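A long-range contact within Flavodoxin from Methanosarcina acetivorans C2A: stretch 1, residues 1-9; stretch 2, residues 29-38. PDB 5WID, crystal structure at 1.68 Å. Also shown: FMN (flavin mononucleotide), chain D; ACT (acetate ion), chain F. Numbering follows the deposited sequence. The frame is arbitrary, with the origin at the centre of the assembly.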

# COMPACT_ATOMS: atom_id res chain seq x y z
N MET A 1 -14.75 2.49 -10.41
CA MET A 1 -13.77 1.50 -9.97
C MET A 1 -13.20 1.90 -8.61
O MET A 1 -13.51 2.97 -8.10
CB MET A 1 -12.68 1.33 -11.01
CG MET A 1 -13.11 0.43 -12.17
SD MET A 1 -11.87 0.27 -13.45
CE MET A 1 -11.74 1.98 -13.98
N LYS A 2 -12.36 1.04 -8.02
CA LYS A 2 -12.12 1.11 -6.58
C LYS A 2 -10.70 0.70 -6.25
O LYS A 2 -10.18 -0.29 -6.77
CB LYS A 2 -13.12 0.21 -5.84
CG LYS A 2 -12.94 0.14 -4.34
CD LYS A 2 -13.07 1.51 -3.71
CE LYS A 2 -13.25 1.38 -2.21
NZ LYS A 2 -12.52 0.20 -1.68
N ALA A 3 -10.06 1.48 -5.38
CA ALA A 3 -8.74 1.15 -4.86
C ALA A 3 -8.82 1.04 -3.34
O ALA A 3 -9.68 1.66 -2.70
CB ALA A 3 -7.70 2.20 -5.24
N ILE A 4 -7.92 0.27 -2.76
CA ILE A 4 -7.83 0.15 -1.32
C ILE A 4 -6.37 0.35 -0.91
O ILE A 4 -5.47 -0.16 -1.57
CB ILE A 4 -8.40 -1.19 -0.82
CG1 ILE A 4 -8.38 -1.28 0.71
CG2 ILE A 4 -7.68 -2.37 -1.42
CD1 ILE A 4 -9.57 -2.07 1.23
N VAL A 5 -6.15 1.16 0.12
CA VAL A 5 -4.81 1.44 0.65
C VAL A 5 -4.79 0.88 2.06
O VAL A 5 -5.46 1.41 2.96
CB VAL A 5 -4.48 2.94 0.65
CG1 VAL A 5 -3.03 3.15 1.13
CG2 VAL A 5 -4.72 3.58 -0.74
N VAL A 6 -4.04 -0.21 2.26
CA VAL A 6 -4.03 -0.97 3.51
C VAL A 6 -2.68 -0.77 4.18
O VAL A 6 -1.65 -0.85 3.50
CB VAL A 6 -4.25 -2.48 3.25
CG1 VAL A 6 -4.26 -3.26 4.59
CG2 VAL A 6 -5.52 -2.71 2.45
N TYR A 7 -2.67 -0.55 5.49
CA TYR A 7 -1.39 -0.22 6.13
C TYR A 7 -1.30 -0.80 7.55
O TYR A 7 -2.31 -1.07 8.21
CB TYR A 7 -1.15 1.30 6.19
CG TYR A 7 -2.21 2.01 7.00
CD1 TYR A 7 -3.41 2.41 6.42
CD2 TYR A 7 -2.02 2.23 8.36
CE1 TYR A 7 -4.39 3.02 7.17
CE2 TYR A 7 -3.01 2.84 9.12
CZ TYR A 7 -4.19 3.24 8.52
OH TYR A 7 -5.17 3.85 9.27
N LEU A 8 -0.06 -0.97 7.99
CA LEU A 8 0.29 -1.19 9.38
C LEU A 8 1.17 -0.03 9.81
O LEU A 8 2.13 0.31 9.11
CB LEU A 8 1.05 -2.51 9.59
CG LEU A 8 1.35 -2.88 11.05
CD1 LEU A 8 1.37 -4.41 11.24
CD2 LEU A 8 2.70 -2.28 11.50
N SER A 9 0.89 0.55 10.98
CA SER A 9 1.69 1.67 11.46
C SER A 9 1.77 1.61 12.98
O SER A 9 0.75 1.40 13.63
CB SER A 9 1.08 3.00 11.00
OG SER A 9 1.92 4.10 11.33
N1 FMN D . 13.79 0.99 10.67
C2 FMN D . 14.53 0.32 9.72
O2 FMN D . 14.74 0.86 8.63
N3 FMN D . 15.02 -0.95 9.98
C4 FMN D . 14.78 -1.56 11.18
O4 FMN D . 15.23 -2.70 11.37
C4A FMN D . 14.04 -0.88 12.15
N5 FMN D . 13.79 -1.45 13.38
C5A FMN D . 13.06 -0.77 14.33
C6 FMN D . 12.83 -1.37 15.57
C7 FMN D . 12.11 -0.69 16.54
C7M FMN D . 11.87 -1.37 17.86
C8 FMN D . 11.62 0.59 16.28
C8M FMN D . 10.83 1.33 17.33
C9 FMN D . 11.85 1.20 15.04
C9A FMN D . 12.58 0.51 14.07
N10 FMN D . 12.82 1.09 12.84
C10 FMN D . 13.55 0.40 11.89
C1' FMN D . 12.33 2.47 12.53
C2' FMN D . 10.87 2.53 12.09
O2' FMN D . 10.63 1.82 10.89
C3' FMN D . 10.55 4.01 11.86
O3' FMN D . 10.55 4.67 13.11
C4' FMN D . 9.23 4.27 11.13
O4' FMN D . 9.16 5.65 10.86
C5' FMN D . 8.00 3.82 11.91
O5' FMN D . 6.87 4.02 11.08
P FMN D . 5.39 3.74 11.63
O1P FMN D . 4.49 3.69 10.42
O2P FMN D . 5.39 2.40 12.34
O3P FMN D . 5.01 4.86 12.56
C ACT F . -6.07 3.08 12.41
O ACT F . -5.96 2.37 13.44
OXT ACT F . -5.02 3.38 11.78
CH3 ACT F . -7.39 3.59 11.96
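Stretch 2 29-38: NVDVQVISFY

Asp 31 to Ser 36 form an extended strand beside the strand that carries Lys 2 to Tyr 7, running the same way: the N-to-C directions differ by 15° (signed crossing angle -15°) and the axes approach to 4.6 Å. The register pairs Lys 2 with Asp 31 (CA-CA 4.7 Å) through Tyr 7 with Ser 36 (CA-CA 5.0 Å). Parallel pairing is confirmed by the backbone ladder, in which Ala 3 N donates to Asp 31 O (2.8 Å), Gln 33 N to Ala 3 O (3.2 Å) and Val 5 N to Gln 33 O (2.9 Å).

Side chains alternate between faces. Asp 31, Gln 33 and Ile 35 share one with Lys 2, Ile 4 and Val 6. Lys 2, chi1 t and chi2 p, lays CD 3.6 Å from Asp 31 CB. With chi1 off-well at 96°, Gln 33 holds OE1 3.3 Å from Lys 2 NZ, which donates a hydrogen bond to it, and 3.7 Å from Ile 4 CD1. Ile 35 (chi1 t) packs CG2 3.8 Å from Ile 4 CD1. On the other face, Val 32 (p) sets CG2 4.0 Å from Val 5 CG2.

At Tyr 7 the pair diverges: chi1 at 62° carries its ring across the neighbouring strand, CE1 3.8 Å from Val 34 CG1 and the centroid 4.0 Å from Ser 36 CA, 15° off the normal; Tyr 7 OH donates to acetate OXT at 2.6 Å. Phe 37 (p) puts CE1 3.6 Å from Leu 8 CD1.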

# COMPACT_ATOMS: atom_id res chain seq x y z
N ASN A 29 -10.82 11.03 -8.96
CA ASN A 29 -12.18 10.50 -8.99
C ASN A 29 -12.23 8.98 -9.13
O ASN A 29 -13.08 8.42 -9.82
CB ASN A 29 -12.99 11.17 -10.10
CG ASN A 29 -13.56 12.50 -9.66
OD1 ASN A 29 -12.99 13.55 -9.93
ND2 ASN A 29 -14.67 12.45 -8.94
N VAL A 30 -11.31 8.30 -8.45
CA VAL A 30 -11.39 6.86 -8.25
C VAL A 30 -11.77 6.64 -6.79
O VAL A 30 -11.22 7.28 -5.90
CB VAL A 30 -10.06 6.18 -8.60
CG1 VAL A 30 -10.03 4.74 -8.12
CG2 VAL A 30 -9.82 6.25 -10.11
N ASP A 31 -12.76 5.77 -6.56
CA ASP A 31 -13.17 5.45 -5.20
C ASP A 31 -12.03 4.79 -4.45
O ASP A 31 -11.28 3.98 -5.01
CB ASP A 31 -14.39 4.52 -5.21
CG ASP A 31 -15.64 5.20 -5.73
OD1 ASP A 31 -15.76 6.43 -5.57
OD2 ASP A 31 -16.50 4.50 -6.30
N VAL A 32 -11.88 5.14 -3.17
CA VAL A 32 -10.77 4.61 -2.39
C VAL A 32 -11.18 4.50 -0.94
O VAL A 32 -11.99 5.29 -0.44
CB VAL A 32 -9.50 5.47 -2.56
CG1 VAL A 32 -9.73 6.87 -2.04
CG2 VAL A 32 -8.30 4.83 -1.85
N GLN A 33 -10.65 3.51 -0.25
CA GLN A 33 -10.70 3.50 1.20
C GLN A 33 -9.30 3.26 1.73
O GLN A 33 -8.55 2.45 1.19
CB GLN A 33 -11.73 2.49 1.74
CG GLN A 33 -11.27 1.12 2.15
CD GLN A 33 -12.46 0.20 2.39
OE1 GLN A 33 -12.90 -0.52 1.49
NE2 GLN A 33 -12.99 0.22 3.61
N VAL A 34 -8.93 4.05 2.73
CA VAL A 34 -7.65 3.95 3.41
C VAL A 34 -7.94 3.31 4.75
O VAL A 34 -8.74 3.84 5.53
CB VAL A 34 -6.99 5.33 3.57
CG1 VAL A 34 -5.68 5.21 4.35
CG2 VAL A 34 -6.77 5.96 2.20
N ILE A 35 -7.34 2.15 5.01
CA ILE A 35 -7.80 1.33 6.12
C ILE A 35 -6.64 0.54 6.70
O ILE A 35 -5.78 0.02 5.98
CB ILE A 35 -8.96 0.42 5.67
CG1 ILE A 35 -9.57 -0.32 6.85
CG2 ILE A 35 -8.53 -0.52 4.55
CD1 ILE A 35 -10.95 -0.90 6.53
N SER A 36 -6.61 0.47 8.03
CA SER A 36 -5.64 -0.37 8.70
C SER A 36 -5.86 -1.84 8.36
O SER A 36 -7.00 -2.30 8.21
CB SER A 36 -5.74 -0.11 10.21
OG SER A 36 -5.18 -1.16 10.95
N PHE A 37 -4.76 -2.59 8.22
CA PHE A 37 -4.86 -4.02 7.91
C PHE A 37 -5.77 -4.76 8.88
O PHE A 37 -6.41 -5.75 8.50
CB PHE A 37 -3.47 -4.67 7.95
CG PHE A 37 -3.01 -4.99 9.36
CD1 PHE A 37 -2.55 -3.98 10.18
CD2 PHE A 37 -3.15 -6.27 9.88
CE1 PHE A 37 -2.19 -4.24 11.51
CE2 PHE A 37 -2.79 -6.54 11.20
CZ PHE A 37 -2.30 -5.52 12.01
N TYR A 38 -5.81 -4.32 10.14
CA TYR A 38 -6.61 -5.01 11.14
C TYR A 38 -8.10 -4.93 10.84
O TYR A 38 -8.85 -5.86 11.17
CB TYR A 38 -6.31 -4.39 12.51
CG TYR A 38 -7.08 -5.03 13.63
CD1 TYR A 38 -6.81 -6.34 14.02
CD2 TYR A 38 -8.08 -4.34 14.28
CE1 TYR A 38 -7.53 -6.94 15.04
CE2 TYR A 38 -8.81 -4.93 15.29
CZ TYR A 38 -8.53 -6.23 15.67
OH TYR A 38 -9.26 -6.80 16.69
O HOH W 1 -16.42 1.55 -7.59
O HOH W 2 -2.19 -0.03 11.26